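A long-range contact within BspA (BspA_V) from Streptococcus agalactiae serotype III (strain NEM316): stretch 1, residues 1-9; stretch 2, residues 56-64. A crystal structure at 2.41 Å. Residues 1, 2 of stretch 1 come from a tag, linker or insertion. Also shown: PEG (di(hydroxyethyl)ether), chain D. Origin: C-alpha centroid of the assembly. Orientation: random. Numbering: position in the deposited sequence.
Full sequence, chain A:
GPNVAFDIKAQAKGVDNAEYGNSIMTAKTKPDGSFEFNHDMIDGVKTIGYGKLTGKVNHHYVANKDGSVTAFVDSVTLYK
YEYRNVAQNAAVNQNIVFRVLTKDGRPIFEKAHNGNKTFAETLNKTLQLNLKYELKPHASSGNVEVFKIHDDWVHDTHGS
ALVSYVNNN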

# COMPACT_ATOMS: atom_id res chain seq x y z
N GLY A 1 -35.04 -13.01 -32.81
CA GLY A 1 -34.05 -12.08 -32.18
C GLY A 1 -33.16 -12.68 -31.09
O GLY A 1 -33.32 -13.82 -30.69
N PRO A 2 -32.20 -11.90 -30.59
CA PRO A 2 -31.24 -12.52 -29.69
C PRO A 2 -31.91 -13.21 -28.54
O PRO A 2 -32.79 -12.68 -27.85
CB PRO A 2 -30.41 -11.35 -29.19
CG PRO A 2 -30.56 -10.31 -30.25
CD PRO A 2 -31.97 -10.45 -30.74
N ASN A 3 -31.04 -14.31 -27.92
CA ASN A 3 -31.29 -15.05 -26.75
C ASN A 3 -29.91 -15.22 -26.09
O ASN A 3 -29.28 -16.28 -26.14
CB ASN A 3 -31.94 -16.38 -27.11
CG ASN A 3 -32.15 -17.21 -25.89
OD1 ASN A 3 -32.31 -16.66 -24.81
ND2 ASN A 3 -32.05 -18.51 -26.01
N VAL A 4 -29.43 -14.12 -25.53
CA VAL A 4 -28.15 -14.02 -24.93
C VAL A 4 -28.20 -13.81 -23.44
O VAL A 4 -28.83 -12.92 -23.03
CB VAL A 4 -27.36 -12.86 -25.52
CG1 VAL A 4 -25.99 -12.78 -24.82
CG2 VAL A 4 -27.17 -13.08 -27.03
N ALA A 5 -27.46 -14.61 -22.67
CA ALA A 5 -27.26 -14.35 -21.27
C ALA A 5 -25.97 -13.53 -21.02
O ALA A 5 -24.85 -13.93 -21.40
CB ALA A 5 -27.22 -15.67 -20.53
N PHE A 6 -26.14 -12.37 -20.40
CA PHE A 6 -25.07 -11.43 -20.11
C PHE A 6 -24.75 -11.54 -18.63
O PHE A 6 -25.64 -11.56 -17.84
CB PHE A 6 -25.46 -9.98 -20.45
CG PHE A 6 -24.67 -8.93 -19.69
CD1 PHE A 6 -23.30 -8.76 -19.90
CD2 PHE A 6 -25.28 -8.13 -18.74
CE1 PHE A 6 -22.57 -7.79 -19.21
CE2 PHE A 6 -24.57 -7.14 -18.05
CZ PHE A 6 -23.20 -6.98 -18.27
N ASP A 7 -23.49 -11.62 -18.26
CA ASP A 7 -23.14 -11.36 -16.87
C ASP A 7 -21.87 -10.59 -16.71
O ASP A 7 -21.07 -10.48 -17.64
CB ASP A 7 -23.10 -12.63 -16.02
CG ASP A 7 -24.18 -12.62 -14.87
OD1 ASP A 7 -24.41 -11.54 -14.14
OD2 ASP A 7 -24.80 -13.70 -14.70
N ILE A 8 -21.72 -10.01 -15.52
CA ILE A 8 -20.47 -9.44 -15.13
C ILE A 8 -20.15 -9.89 -13.73
O ILE A 8 -21.04 -10.05 -12.93
CB ILE A 8 -20.41 -7.90 -15.37
CG1 ILE A 8 -18.98 -7.38 -15.17
CG2 ILE A 8 -21.32 -7.16 -14.42
CD1 ILE A 8 -18.81 -5.91 -15.57
N LYS A 9 -18.88 -10.12 -13.48
CA LYS A 9 -18.40 -10.60 -12.22
C LYS A 9 -16.97 -10.12 -11.89
O LYS A 9 -16.27 -9.58 -12.72
CB LYS A 9 -18.51 -12.13 -12.16
CG LYS A 9 -17.62 -12.93 -13.05
CD LYS A 9 -18.41 -14.16 -13.61
CE LYS A 9 -18.40 -14.25 -15.15
NZ LYS A 9 -18.88 -13.02 -15.91
N LYS A 56 -22.44 0.52 -16.12
CA LYS A 56 -23.21 -0.04 -17.21
C LYS A 56 -22.31 -0.43 -18.34
O LYS A 56 -21.50 0.37 -18.78
CB LYS A 56 -24.17 0.96 -17.75
CG LYS A 56 -25.18 0.34 -18.69
CD LYS A 56 -26.13 1.40 -19.15
CE LYS A 56 -27.14 0.84 -20.15
NZ LYS A 56 -26.44 0.30 -21.32
N VAL A 57 -22.45 -1.67 -18.80
CA VAL A 57 -21.79 -2.13 -20.01
C VAL A 57 -22.66 -1.74 -21.17
O VAL A 57 -23.88 -2.01 -21.15
CB VAL A 57 -21.54 -3.64 -20.01
CG1 VAL A 57 -20.76 -4.08 -21.25
CG2 VAL A 57 -20.74 -4.02 -18.77
N ASN A 58 -22.05 -1.06 -22.15
CA ASN A 58 -22.76 -0.67 -23.37
C ASN A 58 -22.55 -1.69 -24.45
O ASN A 58 -21.48 -1.79 -25.06
CB ASN A 58 -22.39 0.74 -23.78
CG ASN A 58 -22.59 1.72 -22.64
OD1 ASN A 58 -23.73 1.93 -22.22
ND2 ASN A 58 -21.48 2.28 -22.09
N HIS A 59 -23.57 -2.51 -24.65
CA HIS A 59 -23.47 -3.55 -25.65
C HIS A 59 -24.73 -3.65 -26.51
O HIS A 59 -25.79 -3.15 -26.16
CB HIS A 59 -23.14 -4.92 -24.97
CG HIS A 59 -24.15 -5.35 -23.96
ND1 HIS A 59 -23.79 -5.95 -22.79
CD2 HIS A 59 -25.48 -5.21 -23.91
CE1 HIS A 59 -24.85 -6.20 -22.06
NE2 HIS A 59 -25.90 -5.75 -22.72
N HIS A 60 -24.60 -4.31 -27.64
CA HIS A 60 -25.77 -4.59 -28.48
C HIS A 60 -25.52 -5.87 -29.28
O HIS A 60 -24.38 -6.29 -29.48
CB HIS A 60 -26.13 -3.40 -29.36
CG HIS A 60 -25.18 -3.15 -30.48
ND1 HIS A 60 -24.01 -2.43 -30.32
CD2 HIS A 60 -25.22 -3.51 -31.79
CE1 HIS A 60 -23.35 -2.40 -31.47
NE2 HIS A 60 -24.07 -3.05 -32.37
N TYR A 61 -26.62 -6.48 -29.67
CA TYR A 61 -26.65 -7.79 -30.24
C TYR A 61 -27.31 -7.79 -31.63
O TYR A 61 -28.40 -7.25 -31.77
CB TYR A 61 -27.51 -8.69 -29.37
CG TYR A 61 -27.15 -8.78 -27.94
CD1 TYR A 61 -25.83 -8.99 -27.54
CD2 TYR A 61 -28.13 -8.66 -26.95
CE1 TYR A 61 -25.49 -9.05 -26.20
CE2 TYR A 61 -27.78 -8.73 -25.60
CZ TYR A 61 -26.45 -8.92 -25.24
OH TYR A 61 -26.12 -9.07 -23.93
N VAL A 62 -26.69 -8.47 -32.59
CA VAL A 62 -27.36 -8.78 -33.87
C VAL A 62 -27.67 -10.29 -34.05
O VAL A 62 -26.77 -11.11 -34.07
CB VAL A 62 -26.54 -8.24 -35.07
CG1 VAL A 62 -27.25 -8.57 -36.39
CG2 VAL A 62 -26.35 -6.73 -34.92
N ALA A 63 -28.95 -10.65 -34.15
CA ALA A 63 -29.32 -12.07 -34.41
C ALA A 63 -29.09 -12.44 -35.89
O ALA A 63 -29.39 -11.64 -36.76
CB ALA A 63 -30.75 -12.32 -34.01
N ASN A 64 -28.54 -13.61 -36.18
CA ASN A 64 -28.46 -14.11 -37.57
C ASN A 64 -29.47 -15.21 -37.82
O ASN A 64 -29.95 -15.79 -36.85
CB ASN A 64 -27.06 -14.64 -37.88
CG ASN A 64 -25.99 -13.63 -37.59
OD1 ASN A 64 -26.09 -12.50 -38.04
ND2 ASN A 64 -24.96 -14.03 -36.84
C1 PEG D . -28.32 -10.22 -17.72
O1 PEG D . -29.02 -9.56 -16.61
C2 PEG D . -29.23 -10.78 -18.84
O2 PEG D . -28.60 -11.03 -20.14
C3 PEG D . -29.44 -10.84 -21.30
C4 PEG D . -28.76 -10.04 -22.45
O4 PEG D . -28.37 -8.66 -22.18

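The direct contacts between strands 4-9 and 56-63 are made by side chains. Their axes come no closer than 9.7 Å and run at 143° to one another, roughly antiparallel, so the backbones lie too far apart to pair as neighbours in a sheet, and no hydrogen bond crosses between the stretches. The gap narrows toward the start of stretch 1: the CA atoms of F6 and H59 are 9.8 Å apart, whereas those of P2 and A63 are separated by 5.1 Å. Strand alternation sorts the residues. V4, F6 and I8 on one strand and V57, H59, Y61 and A63 on the other direct their CA-to-CB bonds toward the partner, while A5 and K56 point away. The contact buries 404 Å² in total, and Y61, F6 and P2 contribute the largest shares.

Aromatic interactions occupy the middle. The H59 ring presents its edge to the face of F6, with centroids 4.8 Å apart and planes at 75°; CE1 of H59 approaches CG of F6 to 3.6 Å. This arrangement sets a polarised C-H group of the imidazole against the π surface of the phenyl ring, while both H59 ring nitrogens find hydrogen bonds elsewhere in the structure. The chi1 of F6 is t and that of H59 is p. Y61, with chi1 in m, offers a ring face to V4, whose CB lies 4.2 Å from the ring centroid and only 15° off the normal, a CH-π contact. CG1 of V4 also packs 3.9 Å from CZ of Y61. The β-branched valine places its CB over the ring face, and the length of the tyrosine carries its OH to 3.7 Å from CB of F6.

Apolar packing continues the contact at both ends. V57 CG2 lies 3.9 Å from F6 CZ and 4.2 Å from I8 CD1, so one methyl group touches both residues. I8, extended with chi1 and chi2 both t, reaches V57 through its terminal methyl. F6, I8 and V57 are all buried, as suits side chains without polar groups. At the other end, P2 and G1 derive from a tag, and their contacts are additions to the natural protein. CG of P2 packs 3.6 Å from CB of Y61, and CD of P2 is 4.0 Å from CB of A63. The small alanine side chain fits where the backbones are close, with its CB also 3.8 Å from CA of G1. Both tag residues are exposed and touch a crystal neighbour.

A di(hydroxyethyl)ether molecule, probably from the crystallisation liquor, supplies a polar link between the stretches. The backbone N of F6 donates a hydrogen bond to PEG O2 at 2.8 Å, and OH of Y61 is hydrogen-bonded to PEG O4 at 2.9 Å. The ligand thus gives the tyrosine hydroxyl a polar partner beside an otherwise largely apolar contact.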